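Local structure of tapirin (Caldicellulosiruptor hydrothermalis, 6N2C) at residues 498-503 with 526-531; 521-526 with 542-547; 415-420 with 431-436. The protein binds cellulose, probably serving in adhesion of this thermophilic bacterium to its substrate, and carries a zinc ion in its beta-helical C-terminal domain. All coordinates share one frame; numbering follows the deposited sequence. Where two conformers were deposited one is given.

Contact 1: 498-503 with 526-531. With ZN (zinc ion), chain C.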
# COMPACT_ATOMS: atom_id res chain seq x y z
N GLU A 498 -17.46 19.43 -22.94
CA GLU A 498 -17.56 19.34 -24.39
C GLU A 498 -16.88 18.06 -24.94
O GLU A 498 -17.46 17.38 -25.78
CB GLU A 498 -16.91 20.58 -24.99
CG GLU A 498 -17.17 20.76 -26.47
CD GLU A 498 -16.37 21.91 -27.09
OE1 GLU A 498 -16.70 22.24 -28.26
OE2 GLU A 498 -15.42 22.46 -26.43
N ILE A 499 -15.68 17.73 -24.43
CA ILE A 499 -15.04 16.49 -24.88
C ILE A 499 -15.74 15.28 -24.39
O ILE A 499 -15.93 14.26 -25.12
CB ILE A 499 -13.52 16.50 -24.63
CG1 ILE A 499 -12.86 15.32 -25.35
CG2 ILE A 499 -13.15 16.50 -23.17
CD1 ILE A 499 -11.36 15.41 -25.47
N PHE A 500 -16.20 15.29 -23.13
CA PHE A 500 -16.91 14.14 -22.68
C PHE A 500 -18.21 13.88 -23.44
O PHE A 500 -18.61 12.72 -23.62
CB PHE A 500 -17.19 14.15 -21.14
CG PHE A 500 -15.98 13.87 -20.31
CD1 PHE A 500 -15.41 12.63 -20.37
CD2 PHE A 500 -15.41 14.79 -19.48
CE1 PHE A 500 -14.28 12.34 -19.62
CE2 PHE A 500 -14.28 14.47 -18.71
CZ PHE A 500 -13.70 13.23 -18.84
N ASN A 501 -18.87 14.93 -23.86
CA ASN A 501 -20.09 14.74 -24.66
C ASN A 501 -19.83 14.17 -26.08
O ASN A 501 -20.76 13.82 -26.77
CB ASN A 501 -20.90 16.03 -24.70
CG ASN A 501 -21.76 16.20 -23.46
OD1 ASN A 501 -21.63 17.16 -22.72
ND2 ASN A 501 -22.64 15.24 -23.22
N LYS A 502 -18.56 14.05 -26.49
CA LYS A 502 -18.21 13.29 -27.71
C LYS A 502 -18.33 11.80 -27.51
O LYS A 502 -18.24 11.04 -28.49
CB LYS A 502 -16.78 13.60 -28.20
CG LYS A 502 -16.49 15.03 -28.59
CD LYS A 502 -17.33 15.56 -29.72
CE LYS A 502 -17.13 17.07 -29.83
NZ LYS A 502 -15.69 17.43 -30.01
N ASN A 503 -18.57 11.36 -26.26
CA ASN A 503 -18.92 9.99 -25.98
C ASN A 503 -20.30 9.68 -25.48
O ASN A 503 -20.54 9.79 -24.28
CB ASN A 503 -17.91 9.51 -24.94
CG ASN A 503 -17.17 8.34 -25.43
OD1 ASN A 503 -17.34 7.93 -26.57
ND2 ASN A 503 -16.34 7.85 -24.63
N PRO A 526 -21.60 12.52 -14.57
CA PRO A 526 -22.19 11.25 -14.10
C PRO A 526 -22.80 10.30 -15.10
O PRO A 526 -22.98 9.13 -14.78
CB PRO A 526 -23.29 11.71 -13.15
CG PRO A 526 -23.67 13.03 -13.65
CD PRO A 526 -22.43 13.69 -14.20
N ASP A 527 -23.07 10.75 -16.32
CA ASP A 527 -23.63 9.80 -17.29
C ASP A 527 -22.57 8.95 -18.01
O ASP A 527 -22.91 8.00 -18.70
CB ASP A 527 -24.52 10.53 -18.32
CG ASP A 527 -23.80 11.61 -19.11
OD1 ASP A 527 -22.69 12.14 -18.75
OD2 ASP A 527 -24.36 11.98 -20.17
N GLN A 528 -21.28 9.27 -17.83
CA GLN A 528 -20.22 8.39 -18.43
C GLN A 528 -20.16 7.03 -17.79
O GLN A 528 -20.19 6.90 -16.53
CB GLN A 528 -18.84 9.10 -18.29
CG GLN A 528 -18.75 10.43 -19.05
CD GLN A 528 -18.72 10.20 -20.55
OE1 GLN A 528 -17.99 9.30 -20.99
NE2 GLN A 528 -19.58 10.93 -21.33
N ASN A 529 -20.13 5.97 -18.61
CA ASN A 529 -19.98 4.65 -18.11
C ASN A 529 -18.80 3.85 -18.66
O ASN A 529 -18.50 2.78 -18.16
CB ASN A 529 -21.27 3.89 -18.31
CG ASN A 529 -21.58 3.64 -19.78
OD1 ASN A 529 -20.77 3.85 -20.68
ND2 ASN A 529 -22.79 3.23 -20.03
N HIS A 530 -18.13 4.36 -19.71
CA HIS A 530 -17.00 3.65 -20.26
C HIS A 530 -16.05 4.69 -20.83
O HIS A 530 -16.40 5.41 -21.75
CB HIS A 530 -17.46 2.69 -21.38
CG HIS A 530 -16.34 1.90 -22.03
ND1 HIS A 530 -16.43 1.40 -23.31
CD2 HIS A 530 -15.12 1.54 -21.57
CE1 HIS A 530 -15.28 0.80 -23.61
NE2 HIS A 530 -14.47 0.86 -22.56
N LEU A 531 -14.85 4.73 -20.29
CA LEU A 531 -13.81 5.64 -20.77
C LEU A 531 -12.50 4.91 -21.01
O LEU A 531 -11.90 4.34 -20.07
CB LEU A 531 -13.58 6.78 -19.76
CG LEU A 531 -14.60 7.89 -19.71
CD1 LEU A 531 -14.48 8.68 -18.40
CD2 LEU A 531 -14.39 8.83 -20.91
ZN ZN C . -12.64 0.29 -22.39

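Contact 2: 521-526 with 542-547. With EDO (1,2-ethanediol), chain D.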
# COMPACT_ATOMS: atom_id res chain seq x y z
N GLY A 521 -8.86 21.17 -12.85
CA GLY A 521 -9.29 19.82 -12.51
C GLY A 521 -10.13 19.21 -13.62
O GLY A 521 -10.31 19.83 -14.66
N ILE A 522 -10.56 18.01 -13.41
CA ILE A 522 -11.44 17.26 -14.29
C ILE A 522 -12.58 16.71 -13.51
O ILE A 522 -12.38 15.89 -12.65
CB ILE A 522 -10.77 16.10 -15.05
CG1 ILE A 522 -9.64 16.61 -15.93
CG2 ILE A 522 -11.79 15.39 -15.91
CD1 ILE A 522 -8.68 15.56 -16.50
N ASN A 523 -13.81 17.18 -13.80
CA ASN A 523 -14.99 16.58 -13.20
C ASN A 523 -15.66 15.79 -14.23
O ASN A 523 -16.19 16.36 -15.20
CB ASN A 523 -15.93 17.73 -12.73
CG ASN A 523 -15.29 18.58 -11.67
OD1 ASN A 523 -14.54 18.06 -10.80
ND2 ASN A 523 -15.52 19.92 -11.73
N VAL A 524 -15.66 14.49 -14.06
CA VAL A 524 -16.20 13.58 -15.04
C VAL A 524 -17.73 13.49 -14.88
O VAL A 524 -18.25 13.24 -13.78
CB VAL A 524 -15.63 12.21 -14.92
CG1 VAL A 524 -16.13 11.31 -16.05
CG2 VAL A 524 -14.10 12.27 -14.99
N PRO A 525 -18.47 13.75 -15.96
CA PRO A 525 -19.93 13.76 -15.81
C PRO A 525 -20.49 12.46 -15.33
O PRO A 525 -19.98 11.39 -15.69
CB PRO A 525 -20.44 14.03 -17.24
CG PRO A 525 -19.38 14.79 -17.85
CD PRO A 525 -18.07 14.32 -17.25
N PRO A 526 -21.60 12.52 -14.57
CA PRO A 526 -22.19 11.25 -14.10
C PRO A 526 -22.80 10.30 -15.10
O PRO A 526 -22.98 9.13 -14.78
CB PRO A 526 -23.29 11.71 -13.15
CG PRO A 526 -23.67 13.03 -13.65
CD PRO A 526 -22.43 13.69 -14.20
N GLN A 542 -12.24 14.23 -10.29
CA GLN A 542 -13.47 13.87 -9.50
C GLN A 542 -14.42 13.24 -10.40
O GLN A 542 -14.75 13.82 -11.45
CB GLN A 542 -14.05 15.12 -8.88
CG GLN A 542 -15.38 14.96 -8.20
CD GLN A 542 -15.39 15.50 -6.78
OE1 GLN A 542 -14.87 16.61 -6.50
NE2 GLN A 542 -15.94 14.68 -5.86
N PHE A 543 -14.86 12.05 -10.03
CA PHE A 543 -15.87 11.34 -10.77
C PHE A 543 -17.21 11.68 -10.14
O PHE A 543 -17.43 11.36 -8.98
CB PHE A 543 -15.61 9.85 -10.78
CG PHE A 543 -14.34 9.52 -11.53
CD1 PHE A 543 -13.06 9.61 -10.93
CD2 PHE A 543 -14.40 9.22 -12.88
CE1 PHE A 543 -11.89 9.33 -11.63
CE2 PHE A 543 -13.22 8.97 -13.59
CZ PHE A 543 -11.95 9.03 -12.98
N ASN A 544 -18.06 12.35 -10.92
CA ASN A 544 -19.36 12.88 -10.40
C ASN A 544 -20.43 11.80 -10.43
O ASN A 544 -21.52 12.00 -9.87
CB ASN A 544 -19.75 14.16 -11.10
CG ASN A 544 -18.91 15.38 -10.63
OD1 ASN A 544 -18.66 16.37 -11.38
ND2 ASN A 544 -18.54 15.37 -9.37
N GLY A 545 -20.09 10.68 -11.05
CA GLY A 545 -20.89 9.49 -11.14
C GLY A 545 -20.14 8.23 -10.85
O GLY A 545 -18.90 8.19 -10.87
N GLY A 546 -20.90 7.16 -10.56
CA GLY A 546 -20.30 5.82 -10.48
C GLY A 546 -20.66 4.95 -11.66
O GLY A 546 -21.10 5.45 -12.69
N ASN A 547 -20.56 3.64 -11.47
CA ASN A 547 -20.92 2.62 -12.49
C ASN A 547 -20.17 2.87 -13.84
O ASN A 547 -20.76 3.02 -14.91
CB ASN A 547 -22.41 2.60 -12.68
CG ASN A 547 -23.16 2.34 -11.35
OD1 ASN A 547 -23.94 3.17 -10.89
ND2 ASN A 547 -22.85 1.24 -10.72
C1 EDO D . -13.67 20.72 -14.25
O1 EDO D . -14.06 19.75 -15.18
C2 EDO D . -12.94 21.88 -14.94
O2 EDO D . -13.72 22.53 -15.96
O HOH W 1 -18.24 10.15 -13.37
O HOH W 2 -23.33 7.53 -12.98

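Contact 3: 415-420 with 431-436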
# COMPACT_ATOMS: atom_id res chain seq x y z
N ASP A 415 13.22 -24.65 21.90
CA ASP A 415 14.64 -24.51 22.16
C ASP A 415 14.81 -23.81 23.51
O ASP A 415 14.97 -24.49 24.55
CB ASP A 415 15.35 -23.77 21.03
CG ASP A 415 16.84 -23.51 21.29
OD1 ASP A 415 17.48 -24.06 22.24
OD2 ASP A 415 17.45 -22.69 20.55
N LYS A 416 14.77 -22.48 23.54
CA LYS A 416 15.01 -21.77 24.78
C LYS A 416 14.58 -20.34 24.71
O LYS A 416 14.36 -19.80 23.59
CB LYS A 416 16.51 -21.84 25.16
CG LYS A 416 17.49 -21.08 24.21
CD LYS A 416 18.92 -21.09 24.70
CE LYS A 416 19.54 -22.48 24.62
NZ LYS A 416 19.69 -23.09 23.26
N ILE A 417 14.47 -19.72 25.89
CA ILE A 417 14.35 -18.29 26.01
C ILE A 417 15.73 -17.87 26.54
O ILE A 417 16.03 -18.02 27.75
CB ILE A 417 13.22 -17.86 26.93
CG1 ILE A 417 11.86 -18.36 26.42
CG2 ILE A 417 13.25 -16.34 27.20
CD1 ILE A 417 10.73 -18.24 27.43
N GLU A 418 16.55 -17.29 25.66
CA GLU A 418 17.88 -16.86 26.00
C GLU A 418 17.83 -15.40 26.34
O GLU A 418 17.37 -14.58 25.52
CB GLU A 418 18.80 -17.10 24.80
CG GLU A 418 20.26 -16.71 25.08
CD GLU A 418 21.21 -16.93 23.93
OE1 GLU A 418 20.71 -17.26 22.86
OE2 GLU A 418 22.47 -16.76 24.14
N CYS A 419 18.22 -15.05 27.54
CA CYS A 419 17.96 -13.70 28.02
C CYS A 419 19.13 -13.20 28.89
O CYS A 419 19.86 -13.99 29.47
CB CYS A 419 16.65 -13.68 28.72
SG CYS A 419 16.56 -14.74 30.22
N ARG A 420 19.29 -11.91 28.90
CA ARG A 420 20.34 -11.23 29.67
C ARG A 420 20.20 -11.56 31.16
O ARG A 420 21.21 -11.82 31.84
CB ARG A 420 20.23 -9.74 29.38
CG ARG A 420 21.14 -8.87 30.28
CD ARG A 420 20.77 -7.42 30.23
NE ARG A 420 19.50 -7.08 30.86
CZ ARG A 420 19.29 -6.86 32.16
NH1 ARG A 420 20.27 -6.94 33.11
NH2 ARG A 420 18.05 -6.56 32.54
N ARG A 431 10.03 -22.69 34.10
CA ARG A 431 11.31 -22.16 34.51
C ARG A 431 12.42 -22.70 33.68
O ARG A 431 13.38 -21.97 33.34
CB ARG A 431 11.53 -22.35 36.03
CG ARG A 431 12.92 -21.96 36.49
CD ARG A 431 13.17 -20.44 36.45
NE ARG A 431 14.57 -20.14 36.77
CZ ARG A 431 15.64 -20.38 35.98
NH1 ARG A 431 15.55 -20.93 34.73
NH2 ARG A 431 16.86 -20.08 36.44
N ASN A 432 12.24 -23.97 33.29
CA ASN A 432 13.20 -24.73 32.48
C ASN A 432 13.60 -24.03 31.18
O ASN A 432 14.74 -24.15 30.75
CB ASN A 432 12.73 -26.18 32.15
CG ASN A 432 11.56 -26.26 31.16
OD1 ASN A 432 10.47 -25.69 31.37
ND2 ASN A 432 11.74 -27.06 30.10
N LEU A 433 12.67 -23.30 30.63
CA LEU A 433 12.80 -22.74 29.28
C LEU A 433 13.90 -21.68 29.25
O LEU A 433 14.46 -21.39 28.17
CB LEU A 433 11.52 -22.10 28.87
CG LEU A 433 10.28 -23.01 28.71
CD1 LEU A 433 9.08 -22.22 28.26
CD2 LEU A 433 10.60 -24.24 27.84
N PHE A 434 14.14 -21.03 30.38
CA PHE A 434 14.98 -19.85 30.40
C PHE A 434 16.46 -20.19 30.60
O PHE A 434 16.82 -20.95 31.50
CB PHE A 434 14.51 -18.90 31.50
CG PHE A 434 13.12 -18.34 31.32
CD1 PHE A 434 11.98 -19.10 31.59
CD2 PHE A 434 12.95 -16.99 30.95
CE1 PHE A 434 10.73 -18.60 31.42
CE2 PHE A 434 11.70 -16.46 30.85
CZ PHE A 434 10.57 -17.25 31.09
N VAL A 435 17.33 -19.54 29.83
CA VAL A 435 18.78 -19.69 29.91
C VAL A 435 19.46 -18.30 29.98
O VAL A 435 19.09 -17.42 29.16
CB VAL A 435 19.27 -20.38 28.68
CG1 VAL A 435 20.81 -20.42 28.71
CG2 VAL A 435 18.69 -21.78 28.59
N GLN A 436 20.36 -18.06 30.95
CA GLN A 436 20.85 -16.71 31.17
C GLN A 436 22.13 -16.54 30.42
O GLN A 436 23.00 -17.37 30.51
CB GLN A 436 21.14 -16.38 32.64
CG GLN A 436 21.43 -14.94 32.91
CD GLN A 436 21.19 -14.53 34.37
OE1 GLN A 436 20.03 -14.35 34.83
NE2 GLN A 436 22.28 -14.33 35.11

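Contact 1: 498-503 with 526-531
The side-chain amide nitrogen of Q528 reaches into a backbone turn of the facing segment and lies near two of its carbonyl oxygens. NE2 of Q528 donates a weak hydrogen bond to O of N503 at 3.3 Å, and the same NE2 lies 3.1 Å from O of F500. These carbonyls belong to the first and last residues of a type I beta turn, F500 to N503, in which N503 N also bonds to F500 O. The Q528 side chain is bent at its second torsion (chi2 -70°), which sets CD 4.1 Å from CD1 of F500; amide and ring planes are inclined by 44°. On the other branch, OE1 of Q528 rests 4.0 Å from CB of N503.

Next to Q528, F500 and L531 make an apolar contact. In the L531 conformer described, CD2 meets the rim of the F500 ring nearly in its plane, 3.7 Å from CE1. Helix 494-500 here covers the end of the parallel beta-helix: its I499 packs on strands 483-488 and 513-518, while F500 also touches I522, V524 and P525. Residues 525-529 lead from strand 522-524 into strand 530-532, so that Q528 links the corner of a terminal coil, weakly, to the turn that follows the covering helix.

N503 approaches the strand at H530, its ND2 3.8 Å from O of that residue, and its OD1 accepts a hydrogen bond from N of V512. The H530 imidazole takes little part in this packing: CG is anti to the backbone N (chi1 180°), and NE2 of the ring binds the zinc ion at 1.9 Å, where D532 and E551 complete the set of protein ligands.

Contact 2: 521-526 with 542-547
V524 and F543 run alongside each other on the same face of the strand pair and form the tightly packed part of this contact: CG2 of V524 is 3.7 Å from CE2 of the F543 ring. The two backbones that carry them run parallel. Q542 is held on both its polar backbone atoms, its N donating to I522 O at 2.9 Å and its O accepting from V524 N at 2.8 Å. N544 N then bonds to V524 O at 3.0 Å, carrying the pairing just past the strands. Beyond it the chains stay close, P526 CA lying 3.7 Å from G545 CA; a CB on G545 would probably collide with P526 CA.

The face bearing N523 and Q542, with N544 just past the strand at its border, is looser and more open to solvent. OD1 of N523 rests 3.5 Å from CB of Q542, their amide planes 56° apart, and OD1 of N544 approaches CB of N523 without any hydrogen bond joining these side chains. At the far edge of strand 522-524, N523 N donates to O1 of an ethanediol molecule at 2.9 Å, probably picked up from the crystallisation liquor.

F543 in turn meets the nearly parallel ring of F196, which follows strand 194-195 of the adjoining coil. Such in-register parallel strands, with matched residues piled along the interior, are the hallmark of successive coils of a beta-helix.

Contact 3: 415-420 with 431-436
The F434 ring takes the tip of I417 on one face and the sulfur of C419 at its edge. CD1 of I417 sits over that face in a CH-pi contact, 4.0 Å from the ring centroid and 17° off the normal, displaced toward the rim. SG of C419 lies near the ring plane, 4.3 Å from CD2. I417 CG2 touches the CD2 side of the same ring, so that both branches of the isoleucine bear on it, and CD1 also reaches CB of L433. I400, from another face of the beta-helix, packs against I417, C419 and F434 alike. Farther along the F434 side of the strand, Q436 OE1 accepts a hydrogen bond from I422 N.

Backbone bonds of a parallel strand pair hold these side chains in step: I417 N to L433 O at 2.8 Å, V435 N to I417 O at 2.9 Å, and C419 N to V435 O at 3.0 Å. Strand 434-436 is the last of its row, and strand 416-419 is bonded on its other side to strand 393-396.

On the side of V435, the aliphatic part of K416 lies obliquely against it, with CD 4.0 Å from CG2. Bends at its third and fourth torsions (chi3 69°, chi4 64°) fold the chain back, and NZ forms a salt bridge with OD1 of D415 at 2.6 Å. An alanine in place of K416 would probably leave the D415 carboxylate without this cationic mate and V435 CG2 without the methylene cover of CD and CE. E418 bridges to K393 through OE1 and accepts from N437 through OE2. Thus I417, C419 and F434 pack with I400 inside, whereas K416 and E418 each have an opposite charge, D415 and K393, which is likely to limit the cost of holding them close together.

Contacts 1 and 2 adjoin at one end of the beta-helix, their centres 9 Å apart; contact 3 belongs to the other end, with centres 68 Å from contact 1 and 62 Å from contact 2. P526 is common to contacts 1 and 2, and they touch where F500 CD2 meets P525 CD at 3.5 Å and L531 CD1 meets V524 CG1 at 3.9 Å. Contact 1 supplies a zinc ligand directly, whereas in contact 2 the F543 side chain stays about 12 Å from the metal. Contact 3 lies far from that site, yet like contact 2 it joins neighbouring coils through parallel strands, while contact 1 packs the covering helix and its following turn against the end coil.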